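Local coordinates for protein probable chitinase A (Chromobacterium violaceum, PDB 4TX8) that probably hydrolyses chitin as an endochitinase of glycoside hydrolase family 18, with a chitin-binding module preceding its catalytic barrel, at residues 135-140 with 178-183; 214-219 with 253-258. All coordinates share one frame; numbering follows the deposited sequence.

Interaction 1. Residues 135-140 with 178-183; sequences VIVVAF and VLSLGG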
loop_
_atom_site.group_PDB
_atom_site.type_symbol
_atom_site.label_atom_id
_atom_site.label_comp_id
_atom_site.label_asym_id
_atom_site.label_seq_id
_atom_site.Cartn_x
_atom_site.Cartn_y
_atom_site.Cartn_z
ATOM N N VAL A 135 8.633 3.911 1.149
ATOM C CA VAL A 135 8.606 2.457 1.055
ATOM C C VAL A 135 8.010 2.063 -0.286
ATOM O O VAL A 135 6.881 2.434 -0.613
ATOM C CB VAL A 135 7.801 1.806 2.198
ATOM C CG1 VAL A 135 7.848 0.291 2.075
ATOM C CG2 VAL A 135 8.345 2.245 3.556
ATOM N N ILE A 136 8.790 1.330 -1.069
ATOM C CA ILE A 136 8.358 0.876 -2.382
ATOM C C ILE A 136 7.960 -0.592 -2.309
ATOM O O ILE A 136 8.805 -1.462 -2.101
ATOM C CB ILE A 136 9.468 1.067 -3.431
ATOM C CG1 ILE A 136 9.936 2.525 -3.445
ATOM C CG2 ILE A 136 8.981 0.640 -4.802
ATOM C CD1 ILE A 136 11.237 2.746 -4.187
ATOM N N VAL A 137 6.670 -0.865 -2.468
ATOM C CA VAL A 137 6.166 -2.226 -2.332
ATOM C C VAL A 137 5.941 -2.877 -3.688
ATOM O O VAL A 137 5.029 -2.501 -4.422
ATOM C CB VAL A 137 4.851 -2.267 -1.540
ATOM C CG1 VAL A 137 4.462 -3.706 -1.259
ATOM C CG2 VAL A 137 4.987 -1.487 -0.241
ATOM N N VAL A 138 6.772 -3.864 -4.005
ATOM C CA VAL A 138 6.711 -4.543 -5.292
ATOM C C VAL A 138 5.516 -5.493 -5.365
ATOM O O VAL A 138 5.391 -6.421 -4.566
ATOM C CB VAL A 138 8.013 -5.318 -5.568
ATOM C CG1 VAL A 138 7.879 -6.149 -6.833
ATOM C CG2 VAL A 138 9.185 -4.348 -5.678
ATOM N N ALA A 139 4.642 -5.243 -6.334
ATOM C CA ALA A 139 3.397 -5.987 -6.488
ATOM C C ALA A 139 3.341 -6.709 -7.836
ATOM O O ALA A 139 3.268 -6.052 -8.873
ATOM C CB ALA A 139 2.220 -5.040 -6.352
ATOM N N PHE A 140 3.347 -8.042 -7.849
ATOM C CA PHE A 140 3.322 -8.888 -6.659
ATOM C C PHE A 140 4.220 -10.105 -6.839
ATOM O O PHE A 140 4.745 -10.346 -7.924
ATOM C CB PHE A 140 1.905 -9.390 -6.367
ATOM C CG PHE A 140 0.912 -8.310 -6.070
ATOM C CD1 PHE A 140 0.705 -7.881 -4.767
ATOM C CD2 PHE A 140 0.157 -7.746 -7.087
ATOM C CE1 PHE A 140 -0.226 -6.891 -4.484
ATOM C CE2 PHE A 140 -0.776 -6.755 -6.812
ATOM C CZ PHE A 140 -0.967 -6.329 -5.510
ATOM N N VAL A 178 10.074 -3.710 -0.550
ATOM C CA VAL A 178 9.544 -4.956 -0.017
ATOM C C VAL A 178 8.688 -5.682 -1.057
ATOM O O VAL A 178 8.150 -5.068 -1.977
ATOM C CB VAL A 178 8.738 -4.702 1.291
ATOM C CG1 VAL A 178 9.012 -3.299 1.818
ATOM C CG2 VAL A 178 7.253 -4.909 1.090
ATOM N N LEU A 179 8.596 -6.999 -0.914
ATOM C CA LEU A 179 7.852 -7.833 -1.846
ATOM C C LEU A 179 6.460 -8.118 -1.305
ATOM O O LEU A 179 6.319 -8.627 -0.197
ATOM C CB LEU A 179 8.602 -9.142 -2.097
ATOM C CG LEU A 179 7.928 -10.123 -3.054
ATOM C CD1 LEU A 179 7.727 -9.472 -4.412
ATOM C CD2 LEU A 179 8.744 -11.402 -3.181
ATOM N N SER A 180 5.428 -7.794 -2.079
ATOM C CA SER A 180 4.064 -8.016 -1.616
ATOM C C SER A 180 3.497 -9.355 -2.069
ATOM O O SER A 180 3.670 -9.772 -3.216
ATOM C CB SER A 180 3.137 -6.896 -2.088
ATOM O OG SER A 180 1.821 -7.106 -1.602
ATOM N N LEU A 181 2.817 -10.022 -1.146
ATOM C CA LEU A 181 2.062 -11.223 -1.456
ATOM C C LEU A 181 0.617 -10.832 -1.724
ATOM O O LEU A 181 -0.076 -10.351 -0.823
ATOM C CB LEU A 181 2.138 -12.228 -0.305
ATOM C CG LEU A 181 3.313 -13.204 -0.209
ATOM C CD1 LEU A 181 4.617 -12.594 -0.693
ATOM C CD2 LEU A 181 3.452 -13.677 1.228
ATOM N N GLY A 182 0.166 -11.026 -2.958
ATOM C CA GLY A 182 -1.191 -10.668 -3.326
ATOM C C GLY A 182 -1.406 -10.689 -4.829
ATOM O O GLY A 182 -0.675 -11.354 -5.563
ATOM N N GLY A 183 -2.421 -9.966 -5.286
ATOM C CA GLY A 183 -2.700 -9.832 -6.703
ATOM C C GLY A 183 -3.288 -11.077 -7.335
ATOM O O GLY A 183 -3.784 -11.970 -6.653
#

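Interaction 2. Residues 214-219 with 253-258; sequences GIDLDL and SMAPEH. With CA (calcium ion), chain D.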
loop_
_atom_site.group_PDB
_atom_site.type_symbol
_atom_site.label_atom_id
_atom_site.label_comp_id
_atom_site.label_asym_id
_atom_site.label_seq_id
_atom_site.Cartn_x
_atom_site.Cartn_y
_atom_site.Cartn_z
ATOM N N GLY A 214 11.982 -7.134 3.014
ATOM C CA GLY A 214 10.989 -7.935 3.701
ATOM C C GLY A 214 9.749 -8.117 2.857
ATOM O O GLY A 214 9.809 -8.009 1.634
ATOM N N ILE A 215 8.618 -8.390 3.503
ATOM C CA ILE A 215 7.397 -8.694 2.768
ATOM C C ILE A 215 6.194 -7.875 3.220
ATOM O O ILE A 215 6.153 -7.349 4.335
ATOM C CB ILE A 215 7.025 -10.188 2.879
ATOM C CG1 ILE A 215 6.615 -10.533 4.311
ATOM C CG2 ILE A 215 8.174 -11.075 2.396
ATOM C CD1 ILE A 215 6.182 -11.976 4.493
ATOM N N ASP A 216 5.217 -7.781 2.324
ATOM C CA ASP A 216 3.937 -7.147 2.598
ATOM C C ASP A 216 2.830 -8.168 2.391
ATOM O O ASP A 216 2.825 -8.883 1.390
ATOM C CB ASP A 216 3.726 -5.933 1.686
ATOM C CG ASP A 216 2.339 -5.327 1.829
ATOM O OD1 ASP A 216 2.061 -4.720 2.883
ATOM O OD2 ASP A 216 1.530 -5.451 0.884
ATOM N N LEU A 217 1.896 -8.248 3.331
ATOM C CA LEU A 217 0.786 -9.182 3.194
ATOM C C LEU A 217 -0.462 -8.489 2.645
ATOM O O LEU A 217 -1.122 -7.717 3.339
ATOM C CB LEU A 217 0.478 -9.848 4.533
ATOM C CG LEU A 217 1.667 -10.512 5.231
ATOM C CD1 LEU A 217 1.229 -11.122 6.552
ATOM C CD2 LEU A 217 2.315 -11.562 4.332
ATOM N N ASP A 218 -0.770 -8.773 1.387
ATOM C CA ASP A 218 -1.948 -8.227 0.726
ATOM C C ASP A 218 -2.708 -9.387 0.097
ATOM O O ASP A 218 -3.143 -9.311 -1.049
ATOM C CB ASP A 218 -1.537 -7.192 -0.327
ATOM C CG ASP A 218 -2.718 -6.439 -0.911
ATOM O OD1 ASP A 218 -3.793 -6.417 -0.281
ATOM O OD2 ASP A 218 -2.568 -5.861 -2.006
ATOM N N LEU A 219 -2.854 -10.470 0.852
ATOM C CA LEU A 219 -3.243 -11.752 0.272
ATOM C C LEU A 219 -4.570 -12.314 0.772
ATOM O O LEU A 219 -4.935 -13.437 0.426
ATOM C CB LEU A 219 -2.136 -12.782 0.534
ATOM C CG LEU A 219 -1.506 -12.830 1.937
ATOM C CD1 LEU A 219 -2.488 -13.272 3.017
ATOM C CD2 LEU A 219 -0.287 -13.737 1.939
ATOM N N SER A 253 5.025 -5.713 6.635
ATOM C CA SER A 253 3.834 -4.880 6.586
ATOM C C SER A 253 2.602 -5.701 6.239
ATOM O O SER A 253 2.701 -6.790 5.672
ATOM C CB SER A 253 4.002 -3.740 5.581
ATOM O OG SER A 253 4.145 -4.232 4.262
ATOM N N MET A 254 1.441 -5.170 6.602
ATOM C CA MET A 254 0.166 -5.803 6.304
ATOM C C MET A 254 -0.781 -4.779 5.709
ATOM O O MET A 254 -0.836 -3.637 6.167
ATOM C CB MET A 254 -0.459 -6.407 7.560
ATOM C CG MET A 254 0.431 -7.376 8.312
ATOM S SD MET A 254 -0.331 -7.828 9.880
ATOM C CE MET A 254 0.917 -8.945 10.543
ATOM N N ALA A 255 -1.539 -5.191 4.700
ATOM C CA ALA A 255 -2.522 -4.298 4.100
ATOM C C ALA A 255 -3.898 -4.947 3.980
ATOM O O ALA A 255 -4.431 -5.058 2.881
ATOM C CB ALA A 255 -2.041 -3.833 2.731
ATOM N N PRO A 256 -4.489 -5.363 5.110
ATOM C CA PRO A 256 -5.810 -5.987 5.008
ATOM C C PRO A 256 -6.927 -4.955 4.868
ATOM O O PRO A 256 -6.782 -3.821 5.321
ATOM C CB PRO A 256 -5.932 -6.753 6.325
ATOM C CG PRO A 256 -5.107 -5.974 7.279
ATOM C CD PRO A 256 -4.025 -5.281 6.506
ATOM N N GLU A 257 -8.022 -5.352 4.231
ATOM C CA GLU A 257 -9.204 -4.508 4.120
ATOM C C GLU A 257 -9.878 -4.417 5.483
ATOM O O GLU A 257 -9.825 -5.371 6.261
ATOM C CB GLU A 257 -10.152 -5.070 3.063
ATOM C CG GLU A 257 -9.460 -5.290 1.726
ATOM C CD GLU A 257 -10.328 -5.998 0.706
ATOM O OE1 GLU A 257 -11.519 -5.645 0.579
ATOM O OE2 GLU A 257 -9.812 -6.911 0.027
ATOM N N HIS A 258 -10.513 -3.286 5.778
ATOM C CA HIS A 258 -10.954 -3.044 7.152
ATOM C C HIS A 258 -11.997 -4.035 7.714
ATOM O O HIS A 258 -12.040 -4.220 8.930
ATOM C CB HIS A 258 -11.447 -1.589 7.315
ATOM C CG HIS A 258 -12.749 -1.273 6.645
ATOM N ND1 HIS A 258 -13.957 -1.777 7.079
ATOM C CD2 HIS A 258 -13.040 -0.439 5.618
ATOM C CE1 HIS A 258 -14.929 -1.299 6.324
ATOM N NE2 HIS A 258 -14.400 -0.484 5.430
HETATM CA CA CA D . -5.506 -6.577 1.348
HETATM O O HOH W 1 -6.989 -6.911 -0.694
#

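Interaction 1. Residues 135-140 with 178-183
The F140 ring is sandwiched between backbone and methyl. On one face lie the glycines of 178-183: G182 C sits toward the rim, G183 N is over the centre, and G183 CA makes a CH-pi contact 3.8 Å from the ring centroid of F140. On the opposite face is the methyl of A139, the residue joined to F140 by a cis peptide bond. S180 meets the edge, its carbonyl O in the ring plane and its hydroxyl near it, with S180 OG 3.4 Å from F140 CD1. F140 CG stands anti to its own carbonyl carbon (chi1 -62°), which sets the ring against the G182-G183 backbone.

Before this end the segments pair as parallel strands. V178 N donates to I136 O, V138 N donates to V178 O at 2.7 Å, and S180 N donates to V138 O at 2.8 Å. On the face carrying V135, V137 and V178, V137 CG1 touches both S180 CB (3.6 Å) and V178 CG2 (3.8 Å). On the other face V138 CG1 meets L179 CD1 more loosely, at 4.1 Å, where L179 packs against helix 193-210.

S180 OG is a buried polar group, satisfied by a hydrogen bond to D216 OD2 on the next strand. Residues 180-183 match the SxGG signature of family 18 chitinases. Bare at both glycines, the backbone can come down directly on the aromatic face, so the strand end is held by dispersion and CH-pi contact where the hydrogen-bond ladder stops, while the serine hydroxyl is bound to D216 on the neighbouring strand.

Interaction 2. Residues 214-219 with 253-258
D216 and S253 form the tight, buried half of this contact. S253 OG donates to D216 OD1 at a short 2.5 Å, using the anti lone pair of that oxygen. Two torsions bring the groups together: D216 CG is anti to its backbone N (chi1 174°), and S253 OG takes the crowded position between its own N and carbonyl carbon (chi1 64°). Y112 OH, on another strand, hydrogen-bonds D216 OD2, so both carboxylate oxygens are engaged inside the barrel. Backbone hydrogen bonds of the parallel-strand kind flank the pair: S253 N to I215 O, L217 N to S253 O at 2.9 Å, and A255 N to L217 O. S253 O also receives a CA-H contact from D216. On the other face of the sheet L217 CD1 lies 4.2 Å from M254 CG, a looser apolar touch.

The backbone ladder ends at A255 N; from A255 O onward a calcium ion joins the segments. D218 OD1 and A255 O each bind calcium at 2.4 Å, and D218 OD1 lies 3.5 Å from A255 O as a neighbouring ligand. A water 2.5 Å from the metal is also hydrogen-bonded to E257 OE2, linking the partly exposed E257 to the ion through solvent. E220 supplies both carboxylate oxygens as further ligands, and Q292 NE2 hydrogen-bonds D218 OD1. A citrate ion, probably from crystallisation, comes within about 3 Å of the D218 side chain (nearest atoms) on this looser side.

G214 to E220 belong to the DGxDxDxE signature of family 18, whose terminal glutamate is the general acid in relatives. The arrangement is that of the active-site end of a TIM barrel, here occupied by calcium.

How the interactions relate
From the N terminus, strand 135-143 is followed by a short antiparallel excursion and helix 160-171 before strand 176-182 returns beside it, closing interaction 1. Helix 193-210 then leads to strand 214-218, and helix 230-246 carries the chain to strand 251-254, where interaction 2 closes a beta-alpha-beta unit. The two contacts follow in series, neither nested nor crossed. Between them, 178-183 and 214-219 are themselves neighbours: L181 N and D216 O, and L181 O and D218 N, are each 2.8 Å apart, probable hydrogen bonds. Four consecutive parallel strands of the barrel wall are thus joined, bringing F140 alongside D218 near the calcium.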